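Local coordinates for protein alpha-L-rhamnosidase (Aspergillus terreus, PDB 6GSZ) that probably hydrolyses terminal non-reducing alpha-L-rhamnose residues in alpha-L-rhamnosides, acting as a glycosidase, at residues Y41-K46 and V80-F85; E76-R81 and V99-G104; I117-P122 and R130-R135; S143-R148 and T236-S241. All coordinates share one frame; numbering follows the deposited sequence.

Contact 1 (Y41-K46 and V80-F85); sequences YEIEVK and VRVRSF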
loop_
_atom_site.group_PDB
_atom_site.type_symbol
_atom_site.label_atom_id
_atom_site.label_comp_id
_atom_site.label_asym_id
_atom_site.label_seq_id
_atom_site.Cartn_x
_atom_site.Cartn_y
_atom_site.Cartn_z
ATOM N N TYR A 41 32.018 6.271 -6.174
ATOM C CA TYR A 41 31.287 7.143 -5.252
ATOM C C TYR A 41 32.132 7.347 -3.999
ATOM O O TYR A 41 33.007 6.574 -3.665
ATOM C CB TYR A 41 29.900 6.592 -4.928
ATOM C CG TYR A 41 29.872 5.261 -4.234
ATOM C CD1 TYR A 41 30.039 5.172 -2.857
ATOM C CD2 TYR A 41 29.562 4.093 -4.917
ATOM C CE1 TYR A 41 29.951 3.959 -2.192
ATOM C CE2 TYR A 41 29.449 2.887 -4.261
ATOM C CZ TYR A 41 29.586 2.814 -2.883
ATOM O OH TYR A 41 29.473 1.586 -2.248
ATOM N N GLU A 42 31.758 8.414 -3.284
ATOM C CA GLU A 42 32.265 8.709 -1.955
ATOM C C GLU A 42 31.062 8.904 -1.027
ATOM O O GLU A 42 30.130 9.619 -1.365
ATOM C CB GLU A 42 33.178 9.941 -1.961
ATOM C CG GLU A 42 34.536 9.631 -2.552
ATOM C CD GLU A 42 35.489 10.806 -2.588
ATOM O OE1 GLU A 42 35.048 11.925 -2.310
ATOM O OE2 GLU A 42 36.662 10.585 -2.988
ATOM N N ILE A 43 31.145 8.254 0.126
ATOM C CA ILE A 43 30.164 8.445 1.214
ATOM C C ILE A 43 30.915 9.063 2.399
ATOM O O ILE A 43 31.870 8.485 2.902
ATOM C CB ILE A 43 29.483 7.134 1.628
ATOM C CG1 ILE A 43 28.782 6.458 0.463
ATOM C CG2 ILE A 43 28.509 7.429 2.771
ATOM C CD1 ILE A 43 28.154 5.099 0.753
ATOM N N GLU A 44 30.440 10.236 2.821
ATOM C CA GLU A 44 30.930 10.949 4.012
ATOM C C GLU A 44 30.022 10.583 5.185
ATOM O O GLU A 44 28.803 10.762 5.104
ATOM C CB GLU A 44 30.905 12.454 3.759
ATOM C CG GLU A 44 31.444 13.295 4.917
ATOM C CD GLU A 44 31.102 14.758 4.700
ATOM O OE1 GLU A 44 32.010 15.533 4.322
ATOM O OE2 GLU A 44 29.900 15.094 4.810
ATOM N N VAL A 45 30.634 10.070 6.244
ATOM C CA VAL A 45 29.927 9.762 7.469
ATOM C C VAL A 45 30.497 10.596 8.621
ATOM O O VAL A 45 31.680 10.459 8.976
ATOM C CB VAL A 45 30.015 8.261 7.782
ATOM C CG1 VAL A 45 29.215 7.915 9.040
ATOM C CG2 VAL A 45 29.578 7.428 6.583
ATOM N N LYS A 46 29.629 11.429 9.215
ATOM C CA LYS A 46 30.020 12.309 10.352
ATOM C C LYS A 46 29.361 11.814 11.642
ATOM O O LYS A 46 28.136 11.665 11.660
ATOM C CB LYS A 46 29.661 13.771 10.041
ATOM C CG LYS A 46 29.961 14.774 11.143
ATOM C CD LYS A 46 31.433 14.985 11.385
ATOM C CE LYS A 46 31.704 16.050 12.430
ATOM N NZ LYS A 46 31.562 15.508 13.800
ATOM N N VAL A 80 25.160 11.965 6.812
ATOM C CA VAL A 80 25.716 11.330 5.622
ATOM C C VAL A 80 25.571 12.249 4.433
ATOM O O VAL A 80 24.518 12.854 4.233
ATOM C CB VAL A 80 25.007 9.989 5.373
ATOM C CG1 VAL A 80 25.453 9.400 4.042
ATOM C CG2 VAL A 80 25.320 9.011 6.502
ATOM N N ARG A 81 26.643 12.314 3.610
ATOM C CA ARG A 81 26.545 12.902 2.277
ATOM C C ARG A 81 27.199 11.927 1.294
ATOM O O ARG A 81 28.032 11.135 1.701
ATOM C CB ARG A 81 27.238 14.263 2.198
ATOM C CG ARG A 81 26.670 15.328 3.121
ATOM C CD ARG A 81 27.239 16.702 2.786
ATOM N NE ARG A 81 28.660 16.765 3.049
ATOM C CZ ARG A 81 29.473 17.714 2.537
ATOM N NH1 ARG A 81 28.970 18.674 1.771
ATOM N NH2 ARG A 81 30.780 17.669 2.771
ATOM N N VAL A 82 26.781 12.011 0.028
ATOM C CA VAL A 82 27.321 11.194 -1.040
ATOM C C VAL A 82 27.697 12.089 -2.202
ATOM O O VAL A 82 27.026 13.054 -2.493
ATOM C CB VAL A 82 26.297 10.129 -1.479
ATOM C CG1 VAL A 82 26.836 9.253 -2.606
ATOM C CG2 VAL A 82 25.833 9.303 -0.282
ATOM N N ARG A 83 28.722 11.674 -2.949
ATOM C CA ARG A 83 28.953 12.234 -4.285
ATOM C C ARG A 83 29.392 11.096 -5.197
ATOM O O ARG A 83 29.946 10.125 -4.769
ATOM C CB ARG A 83 29.934 13.409 -4.280
ATOM C CG ARG A 83 31.322 13.070 -3.794
ATOM C CD ARG A 83 32.208 14.317 -3.886
ATOM N NE ARG A 83 33.550 14.013 -3.458
ATOM C CZ ARG A 83 34.579 14.842 -3.586
ATOM N NH1 ARG A 83 34.412 16.044 -4.131
ATOM N NH2 ARG A 83 35.765 14.442 -3.173
ATOM N N SER A 84 29.081 11.296 -6.462
ATOM C CA SER A 84 29.208 10.282 -7.480
ATOM C C SER A 84 30.089 10.820 -8.622
ATOM O O SER A 84 29.967 11.974 -9.017
ATOM C CB SER A 84 27.830 9.879 -7.935
ATOM O OG SER A 84 27.910 8.972 -9.007
ATOM N N PHE A 85 30.962 9.944 -9.136
ATOM C CA PHE A 85 31.923 10.239 -10.185
ATOM C C PHE A 85 31.570 9.495 -11.481
ATOM O O PHE A 85 31.381 8.282 -11.476
ATOM C CB PHE A 85 33.308 9.832 -9.691
ATOM C CG PHE A 85 33.757 10.537 -8.441
ATOM C CD1 PHE A 85 33.410 10.032 -7.189
ATOM C CD2 PHE A 85 34.483 11.722 -8.504
ATOM C CE1 PHE A 85 33.814 10.675 -6.032
ATOM C CE2 PHE A 85 34.865 12.369 -7.345
ATOM C CZ PHE A 85 34.539 11.840 -6.116
#
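E42 faces R83, and E44 faces R81, across neighbouring antiparallel strands of the N-terminal immunoglobulin-like domain; the N-to-C directions of the two segments differ by 166°. Both are hydrogen-bonded pairs, with reciprocal backbone bonds: E42 N gives to R83 O at 2.9 Å, E44 N gives to R81 O at 2.8 Å, and R83 N and R81 N return the bonds to E42 O and E44 O. Between them V82 CA brings a C-H to E42 O, 3.2 Å away.

The charged face carries two salt bridges. In each, the arginine lies beside its glutamate, pointing the same way, and grips it side-on through NE and NH2, but the grips differ. R81, bent at chi3 (-66°) to place NE, uses one nitrogen per oxygen: NE to E44 OE2 at 2.7 Å and NH2 to E44 OE1 at 2.9 Å, both on the syn side. R83 spends both nitrogens on E42 OE1, while E42 OE2 has a weak, long ion pair with R56.

Apolar contacts come on the other face, where I43 CG2 lies 3.9 Å from V80 CG1. Residues of strands 3-9 and 25-30, among them I4, V7 and W27, pack onto V82 there, placing this face in the domain interior.

Beside the E42 bridge the F85 ring presents its edge: F85 CE1 is 3.7 Å from E42 CG.

Contact 2 (E76-R81 and V99-G104); sequences EEATVR and VTVEPG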
loop_
_atom_site.group_PDB
_atom_site.type_symbol
_atom_site.label_atom_id
_atom_site.label_comp_id
_atom_site.label_asym_id
_atom_site.label_seq_id
_atom_site.Cartn_x
_atom_site.Cartn_y
_atom_site.Cartn_z
ATOM N N GLU A 76 22.210 6.118 18.049
ATOM C CA GLU A 76 23.387 6.839 17.547
ATOM C C GLU A 76 23.081 7.421 16.172
ATOM O O GLU A 76 22.778 6.668 15.223
ATOM C CB GLU A 76 24.591 5.913 17.413
ATOM C CG GLU A 76 25.852 6.657 16.977
ATOM C CD GLU A 76 27.078 5.796 16.730
ATOM O OE1 GLU A 76 26.957 4.547 16.739
ATOM O OE2 GLU A 76 28.176 6.408 16.577
ATOM N N GLU A 77 23.151 8.746 16.065
ATOM C CA GLU A 77 22.921 9.429 14.786
ATOM C C GLU A 77 24.238 9.600 14.024
ATOM O O GLU A 77 25.263 10.026 14.594
ATOM C CB GLU A 77 22.335 10.821 15.014
ATOM C CG GLU A 77 21.916 11.572 13.779
ATOM C CD GLU A 77 21.465 12.993 14.057
ATOM O OE1 GLU A 77 22.351 13.854 14.300
ATOM O OE2 GLU A 77 20.251 13.248 13.958
ATOM N N ALA A 78 24.155 9.330 12.720
ATOM C CA ALA A 78 25.200 9.752 11.771
ATOM C C ALA A 78 24.601 10.722 10.753
ATOM O O ALA A 78 23.408 10.604 10.352
ATOM C CB ALA A 78 25.809 8.561 11.082
ATOM N N THR A 79 25.464 11.620 10.254
ATOM C CA THR A 79 25.086 12.522 9.181
ATOM C C THR A 79 25.866 12.092 7.941
ATOM O O THR A 79 27.049 11.893 8.040
ATOM C CB THR A 79 25.358 13.986 9.558
ATOM O OG1 THR A 79 24.601 14.249 10.740
ATOM C CG2 THR A 79 24.967 14.962 8.481
ATOM N N VAL A 80 25.160 11.965 6.812
ATOM C CA VAL A 80 25.716 11.330 5.622
ATOM C C VAL A 80 25.571 12.249 4.433
ATOM O O VAL A 80 24.518 12.854 4.233
ATOM C CB VAL A 80 25.007 9.989 5.373
ATOM C CG1 VAL A 80 25.453 9.400 4.042
ATOM C CG2 VAL A 80 25.320 9.011 6.502
ATOM N N ARG A 81 26.643 12.314 3.610
ATOM C CA ARG A 81 26.545 12.902 2.277
ATOM C C ARG A 81 27.199 11.927 1.294
ATOM O O ARG A 81 28.032 11.135 1.701
ATOM C CB ARG A 81 27.238 14.263 2.198
ATOM C CG ARG A 81 26.670 15.328 3.121
ATOM C CD ARG A 81 27.239 16.702 2.786
ATOM N NE ARG A 81 28.660 16.765 3.049
ATOM C CZ ARG A 81 29.473 17.714 2.537
ATOM N NH1 ARG A 81 28.970 18.674 1.771
ATOM N NH2 ARG A 81 30.780 17.669 2.771
ATOM N N VAL A 99 21.866 14.055 5.002
ATOM C CA VAL A 99 20.744 13.356 5.618
ATOM C C VAL A 99 21.261 12.660 6.878
ATOM O O VAL A 99 22.430 12.416 7.031
ATOM C CB VAL A 99 20.156 12.314 4.644
ATOM C CG1 VAL A 99 19.514 12.956 3.432
ATOM C CG2 VAL A 99 21.177 11.280 4.193
ATOM N N THR A 100 20.330 12.315 7.774
ATOM C CA THR A 100 20.679 11.633 9.014
ATOM C C THR A 100 20.136 10.191 9.013
ATOM O O THR A 100 19.148 9.846 8.339
ATOM C CB THR A 100 20.152 12.404 10.237
ATOM O OG1 THR A 100 18.740 12.580 10.120
ATOM C CG2 THR A 100 20.831 13.752 10.355
ATOM N N VAL A 101 20.803 9.358 9.794
ATOM C CA VAL A 101 20.403 7.973 10.003
ATOM C C VAL A 101 20.687 7.589 11.458
ATOM O O VAL A 101 21.711 7.945 11.994
ATOM C CB VAL A 101 21.104 7.051 8.989
ATOM C CG1 VAL A 101 22.619 7.166 9.051
ATOM C CG2 VAL A 101 20.673 5.606 9.164
ATOM N N GLU A 102 19.719 6.925 12.103
ATOM C CA GLU A 102 19.828 6.654 13.545
ATOM C C GLU A 102 19.013 5.415 13.876
ATOM O O GLU A 102 17.796 5.403 13.651
ATOM C CB GLU A 102 19.231 7.853 14.278
ATOM C CG GLU A 102 19.261 7.717 15.775
ATOM C CD GLU A 102 18.711 8.949 16.486
ATOM O OE1 GLU A 102 18.930 10.082 15.997
ATOM O OE2 GLU A 102 18.026 8.772 17.544
ATOM N N PRO A 103 19.621 4.344 14.391
ATOM C CA PRO A 103 18.839 3.199 14.829
ATOM C C PRO A 103 17.997 3.516 16.066
ATOM O O PRO A 103 18.352 4.379 16.883
ATOM C CB PRO A 103 19.885 2.140 15.165
ATOM C CG PRO A 103 21.109 2.580 14.387
ATOM C CD PRO A 103 21.078 4.089 14.505
ATOM N N GLY A 104 16.932 2.724 16.210
ATOM C CA GLY A 104 16.044 2.776 17.369
ATOM C C GLY A 104 16.556 1.928 18.524
ATOM O O GLY A 104 17.742 1.865 18.809
HETATM O O HOH W 1 18.405 11.376 13.703
#
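E77 lays its extended side chain across T100, bringing E77 OE2 to 3.7 Å from T100 CG2. The contact is the antiparallel pairing of strands 78-86 and 99-103 in the immunoglobulin-like domain, and the two short segments are strongly twisted, their N-to-C directions 140° apart.

Beyond T100, E77 approaches a like charge: its OE2 stands 4.0 Å from E102 OE1. A water donates to both oxygens, at 2.6 Å to E77 OE2 and 2.7 Å to E102 OE1, which would be expected to ease the repulsion. E102 OE2 in turn makes a salt bridge to R148, so the second glutamate has a positive partner as well.

The backbone ladder consists of two reciprocal pairs, A78 with V101 and V80 with V99. The bond from A78 N to V101 O is nearly straight (171° at the hydrogen).

On the face of A78, V80, V99 and V101 the contact is apolar. V101 CG1 sits between its own backbone N and carbonyl carbon (chi1 57°), where it meets A78 CB at 4.0 Å and V80 CG2 at 4.1 Å; F9 of strand 3-9 packs against all three valines.

P103 has no N-H to give to E76 O, which is buried without a hydrogen-bond partner in the model and lies 3.2 Å from P103 CD.

Contact 3 (I117-P122 and R130-R135); sequences IASDRP and RPIQFR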
loop_
_atom_site.group_PDB
_atom_site.type_symbol
_atom_site.label_atom_id
_atom_site.label_comp_id
_atom_site.label_asym_id
_atom_site.label_seq_id
_atom_site.Cartn_x
_atom_site.Cartn_y
_atom_site.Cartn_z
ATOM N N ILE A 117 1.732 -0.357 30.148
ATOM C CA ILE A 117 0.823 -0.032 31.222
ATOM C C ILE A 117 -0.606 0.036 30.706
ATOM O O ILE A 117 -0.880 0.314 29.548
ATOM C CB ILE A 117 1.224 1.260 31.921
ATOM C CG1 ILE A 117 1.173 2.459 30.977
ATOM C CG2 ILE A 117 2.568 1.074 32.605
ATOM C CD1 ILE A 117 1.411 3.782 31.672
ATOM N N ALA A 118 -1.516 -0.151 31.674
ATOM C CA ALA A 118 -2.917 -0.074 31.497
ATOM C C ALA A 118 -3.530 0.694 32.663
ATOM O O ALA A 118 -2.967 0.756 33.753
ATOM C CB ALA A 118 -3.520 -1.458 31.411
ATOM N N SER A 119 -4.747 1.201 32.423
ATOM C CA SER A 119 -5.511 1.865 33.490
ATOM C C SER A 119 -5.989 0.899 34.577
ATOM O O SER A 119 -6.349 -0.240 34.316
ATOM C CB SER A 119 -6.709 2.576 32.880
ATOM O OG SER A 119 -7.446 3.268 33.853
ATOM N N ASP A 120 -6.079 1.445 35.797
ATOM C CA ASP A 120 -6.793 0.770 36.857
ATOM C C ASP A 120 -8.301 0.731 36.602
ATOM O O ASP A 120 -9.011 0.008 37.306
ATOM C CB ASP A 120 -6.475 1.422 38.195
ATOM C CG ASP A 120 -5.202 0.914 38.874
ATOM O OD1 ASP A 120 -4.562 -0.051 38.365
ATOM O OD2 ASP A 120 -4.874 1.436 39.954
ATOM N N ARG A 121 -8.806 1.503 35.646
ATOM C CA ARG A 121 -10.218 1.341 35.247
ATOM C C ARG A 121 -10.404 -0.044 34.656
ATOM O O ARG A 121 -9.632 -0.440 33.808
ATOM C CB ARG A 121 -10.594 2.388 34.220
ATOM C CG ARG A 121 -12.040 2.399 33.780
ATOM C CD ARG A 121 -12.232 3.460 32.714
ATOM N NE ARG A 121 -13.590 3.634 32.228
ATOM C CZ ARG A 121 -14.093 3.091 31.136
ATOM N NH1 ARG A 121 -13.393 2.215 30.425
ATOM N NH2 ARG A 121 -15.329 3.425 30.776
ATOM N N PRO A 122 -11.429 -0.821 35.028
ATOM C CA PRO A 122 -11.595 -2.144 34.444
ATOM C C PRO A 122 -11.885 -2.064 32.944
ATOM O O PRO A 122 -12.596 -1.183 32.494
ATOM C CB PRO A 122 -12.786 -2.780 35.184
ATOM C CG PRO A 122 -13.359 -1.711 36.007
ATOM C CD PRO A 122 -12.434 -0.532 36.058
ATOM N N ARG A 130 -13.620 2.164 25.486
ATOM C CA ARG A 130 -13.500 3.610 25.543
ATOM C C ARG A 130 -12.019 3.989 25.634
ATOM O O ARG A 130 -11.281 3.396 26.417
ATOM C CB ARG A 130 -14.250 4.136 26.765
ATOM C CG ARG A 130 -14.210 5.654 26.819
ATOM C CD ARG A 130 -15.274 6.159 27.753
ATOM N NE ARG A 130 -15.216 7.622 27.860
ATOM C CZ ARG A 130 -15.913 8.288 28.779
ATOM N NH1 ARG A 130 -16.768 7.629 29.554
ATOM N NH2 ARG A 130 -15.752 9.605 28.892
ATOM N N PRO A 131 -11.511 4.946 24.830
ATOM C CA PRO A 131 -10.098 5.295 24.906
ATOM C C PRO A 131 -9.680 5.757 26.298
ATOM O O PRO A 131 -10.511 6.333 27.067
ATOM C CB PRO A 131 -9.976 6.417 23.872
ATOM C CG PRO A 131 -11.008 6.014 22.849
ATOM C CD PRO A 131 -12.187 5.616 23.698
ATOM N N ILE A 132 -8.420 5.517 26.634
ATOM C CA ILE A 132 -7.842 5.868 27.906
ATOM C C ILE A 132 -6.751 6.914 27.708
ATOM O O ILE A 132 -5.911 6.754 26.795
ATOM C CB ILE A 132 -7.285 4.628 28.616
ATOM C CG1 ILE A 132 -8.406 3.627 28.907
ATOM C CG2 ILE A 132 -6.459 5.039 29.813
ATOM C CD1 ILE A 132 -9.373 4.055 29.941
ATOM N N GLN A 133 -6.765 7.975 28.504
ATOM C CA GLN A 133 -5.736 8.954 28.613
ATOM C C GLN A 133 -4.749 8.500 29.681
ATOM O O GLN A 133 -5.161 8.170 30.784
ATOM C CB GLN A 133 -6.308 10.331 28.948
ATOM C CG GLN A 133 -7.265 10.883 27.889
ATOM C CD GLN A 133 -7.975 12.153 28.295
ATOM O OE1 GLN A 133 -8.318 12.971 27.466
ATOM N NE2 GLN A 133 -8.304 12.306 29.577
ATOM N N PHE A 134 -3.458 8.573 29.383
ATOM C CA PHE A 134 -2.380 8.257 30.281
ATOM C C PHE A 134 -1.508 9.494 30.417
ATOM O O PHE A 134 -1.242 10.161 29.429
ATOM C CB PHE A 134 -1.501 7.156 29.699
ATOM C CG PHE A 134 -2.157 5.805 29.568
ATOM C CD1 PHE A 134 -2.084 4.876 30.589
ATOM C CD2 PHE A 134 -2.806 5.427 28.399
ATOM C CE1 PHE A 134 -2.695 3.632 30.487
ATOM C CE2 PHE A 134 -3.419 4.180 28.285
ATOM C CZ PHE A 134 -3.338 3.268 29.320
ATOM N N ARG A 135 -1.074 9.816 31.649
ATOM C CA ARG A 135 -0.247 10.983 31.791
ATOM C C ARG A 135 0.861 10.773 32.836
ATOM O O ARG A 135 0.749 9.988 33.768
ATOM C CB ARG A 135 -1.059 12.232 32.152
ATOM C CG ARG A 135 -1.508 12.329 33.600
ATOM C CD ARG A 135 -2.410 13.537 33.852
ATOM N NE ARG A 135 -1.832 14.805 33.466
ATOM C CZ ARG A 135 -0.970 15.532 34.158
ATOM N NH1 ARG A 135 -0.639 15.178 35.404
ATOM N NH2 ARG A 135 -0.492 16.651 33.606
#
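F134 packs its ring against the side chain of I117 and the backbone of A118 and S119, joining strands of two different beta sheets: strand 116-119 pairs with 291-294, strand 132-140 with 196-205 and 252-254. The short axes are 8.1 Å apart at 122°, and no hydrogen bond crosses between the segments, so the two strands pack through side chains and do not pair.

The tight part is buried. F134 CE1 comes within 3.7 Å of S119 N, with A118 C near the plane of the ring at its edge. I117 slides past the ring in the opposite direction, CD1 lying 3.8 Å from F134 CD1; its CG1 reaches the ring from between the backbone N and carbonyl carbon (chi1 62°). Next along, S119 CB rests 3.9 Å from I132 CG2. S119 OG accepts from R121 N in an ST turn, and also bonds to S253.

Toward solvent the contact thins to two arginines crossing at about a right angle, R121 NH2 lying 4.1 Å from R130 CD. Each guanidinium has its own partners outside the contact: R121 NH1 pairs with E124, while R130 gives to the carbonyls of G256 and I258. The stem of R121 still touches the core, its CD 4.0 Å from I132 CD1.

Contact 4 (S143-R148 and T236-S241); sequences SYVSAR and TKSDGS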
loop_
_atom_site.group_PDB
_atom_site.type_symbol
_atom_site.label_atom_id
_atom_site.label_comp_id
_atom_site.label_asym_id
_atom_site.label_seq_id
_atom_site.Cartn_x
_atom_site.Cartn_y
_atom_site.Cartn_z
ATOM N N SER A 143 20.841 21.190 31.410
ATOM C CA SER A 143 20.834 21.559 29.997
ATOM C C SER A 143 20.867 20.282 29.145
ATOM O O SER A 143 21.520 19.283 29.501
ATOM C CB SER A 143 21.967 22.472 29.664
ATOM O OG SER A 143 23.173 21.815 29.926
ATOM N N TYR A 144 20.133 20.309 28.030
ATOM C CA TYR A 144 20.017 19.133 27.165
ATOM C C TYR A 144 20.215 19.538 25.704
ATOM O O TYR A 144 20.034 20.693 25.336
ATOM C CB TYR A 144 18.660 18.430 27.349
ATOM C CG TYR A 144 17.456 19.291 27.043
ATOM C CD1 TYR A 144 16.963 20.140 28.010
ATOM C CD2 TYR A 144 16.780 19.238 25.825
ATOM C CE1 TYR A 144 15.886 20.961 27.768
ATOM C CE2 TYR A 144 15.685 20.061 25.565
ATOM C CZ TYR A 144 15.253 20.934 26.549
ATOM O OH TYR A 144 14.184 21.771 26.408
ATOM N N VAL A 145 20.546 18.542 24.879
ATOM C CA VAL A 145 20.867 18.773 23.474
ATOM C C VAL A 145 19.917 18.041 22.519
ATOM O O VAL A 145 19.762 18.491 21.373
ATOM C CB VAL A 145 22.331 18.418 23.168
ATOM C CG1 VAL A 145 23.284 19.336 23.941
ATOM C CG2 VAL A 145 22.648 16.944 23.392
ATOM N N SER A 146 19.318 16.930 22.951
ATOM C CA SER A 146 18.416 16.166 22.071
ATOM C C SER A 146 17.498 15.301 22.920
ATOM O O SER A 146 17.824 15.005 24.067
ATOM C CB SER A 146 19.177 15.343 21.030
ATOM O OG SER A 146 19.945 14.343 21.655
ATOM N N ALA A 147 16.362 14.905 22.328
ATOM C CA ALA A 147 15.474 14.013 23.028
ATOM C C ALA A 147 14.711 13.163 22.018
ATOM O O ALA A 147 14.406 13.619 20.905
ATOM C CB ALA A 147 14.543 14.781 23.951
ATOM N N ARG A 148 14.383 11.946 22.466
ATOM C CA ARG A 148 13.632 10.993 21.662
ATOM C C ARG A 148 12.461 10.414 22.451
ATOM O O ARG A 148 12.563 10.206 23.643
ATOM C CB ARG A 148 14.514 9.815 21.229
ATOM C CG ARG A 148 15.721 10.202 20.383
ATOM C CD ARG A 148 15.333 10.703 19.001
ATOM N NE ARG A 148 16.485 11.053 18.208
ATOM C CZ ARG A 148 16.987 12.293 18.060
ATOM N NH1 ARG A 148 16.401 13.355 18.598
ATOM N NH2 ARG A 148 18.065 12.450 17.298
ATOM N N THR A 236 19.023 13.412 26.131
ATOM C CA THR A 236 20.479 13.453 26.166
ATOM C C THR A 236 20.914 14.833 26.662
ATOM O O THR A 236 20.604 15.845 26.067
ATOM C CB THR A 236 21.076 13.197 24.780
ATOM O OG1 THR A 236 20.605 11.914 24.365
ATOM C CG2 THR A 236 22.591 13.248 24.791
ATOM N N LYS A 237 21.618 14.825 27.784
ATOM C CA LYS A 237 22.103 16.029 28.401
ATOM C C LYS A 237 23.379 16.505 27.699
ATOM O O LYS A 237 24.017 15.769 26.926
ATOM C CB LYS A 237 22.319 15.771 29.890
ATOM C CG LYS A 237 21.027 15.632 30.678
ATOM C CD LYS A 237 21.276 15.230 32.102
ATOM C CE LYS A 237 21.523 13.746 32.267
ATOM N NZ LYS A 237 22.229 13.435 33.537
ATOM N N SER A 238 23.755 17.743 28.014
ATOM C CA SER A 238 24.887 18.433 27.420
ATOM C C SER A 238 26.199 17.651 27.608
ATOM O O SER A 238 27.065 17.731 26.767
ATOM C CB SER A 238 24.990 19.848 27.974
ATOM O OG SER A 238 23.903 20.639 27.504
ATOM N N ASP A 239 26.324 16.906 28.708
ATOM C CA ASP A 239 27.527 16.138 29.034
ATOM C C ASP A 239 27.496 14.724 28.417
ATOM O O ASP A 239 28.461 13.948 28.605
ATOM C CB ASP A 239 27.721 16.106 30.552
ATOM C CG ASP A 239 26.719 15.252 31.321
ATOM O OD1 ASP A 239 25.865 14.628 30.685
ATOM O OD2 ASP A 239 26.817 15.210 32.568
ATOM N N GLY A 240 26.414 14.389 27.691
ATOM C CA GLY A 240 26.277 13.116 26.966
ATOM C C GLY A 240 25.568 12.024 27.771
ATOM O O GLY A 240 25.282 10.959 27.229
ATOM N N SER A 241 25.324 12.267 29.070
ATOM C CA SER A 241 24.568 11.359 29.894
ATOM C C SER A 241 23.086 11.521 29.559
ATOM O O SER A 241 22.676 12.510 28.929
ATOM C CB SER A 241 24.822 11.576 31.359
ATOM O OG SER A 241 24.307 12.822 31.794
#
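T236 is opposed by two residues, V145 and S146, a classic beta bulge in which V145 N gives a nearly straight bond to T236 O (2.9 Å, 176°) and T236 N gives to S146 O at 2.9 Å. The register shifts by one residue between this point and the non-hydrogen-bonded pair of Y144 with K237, whose side chains splay apart. One more backbone bond follows, S238 N to S143 O at 3.1 Å.

Side chains add little apolar contact. V145 CG2 lies 4.0 Å from T236 CG2, and S146 OG approaches T236 CB to 3.5 Å. At the far end the hydroxyls of S143 and S238 share a hydrogen bond, OG to OG 2.8 Å, in which either may be the donor.

From K237 to G240 the chain makes a type I turn. D239 OD1 accepts from both S241 N, as an Asx turn, and S241 OG, while K237 NZ gives to S241 OG at 2.8 Å.

This turn leads strand 228-237 into 242-246, the outermost strand on that side of the sheet; strand 144-154, on the opposite flank of 228-237 from 242-246, is paired in turn with 182-188, and Y144 packs on L193 in a nearby loop.

In the fold
Contacts 1 and 2 are partly buried and share strand 78-86, the second continuing the sheet of the first from 38-46 to 99-103; K46 N and T79 O, 2.9 Å apart, probably bond where they meet. Contact 3 is the buried one, wholly without cross-segment hydrogen bonds, whereas contact 4 lies at the surface and depends on backbone and hydroxyl bonds. Charge is handled differently too: paired within contact 1, bridged by water in contact 2, and passed to outside partners in contact 3. Contact 2 reaches contact 4 through the salt bridge of E102 with R148, joining the immunoglobulin-like domain to the neighbouring rhamnosidase N-terminal domain, while contact 3 stays about 15 Å from contact 4 between nearest atoms.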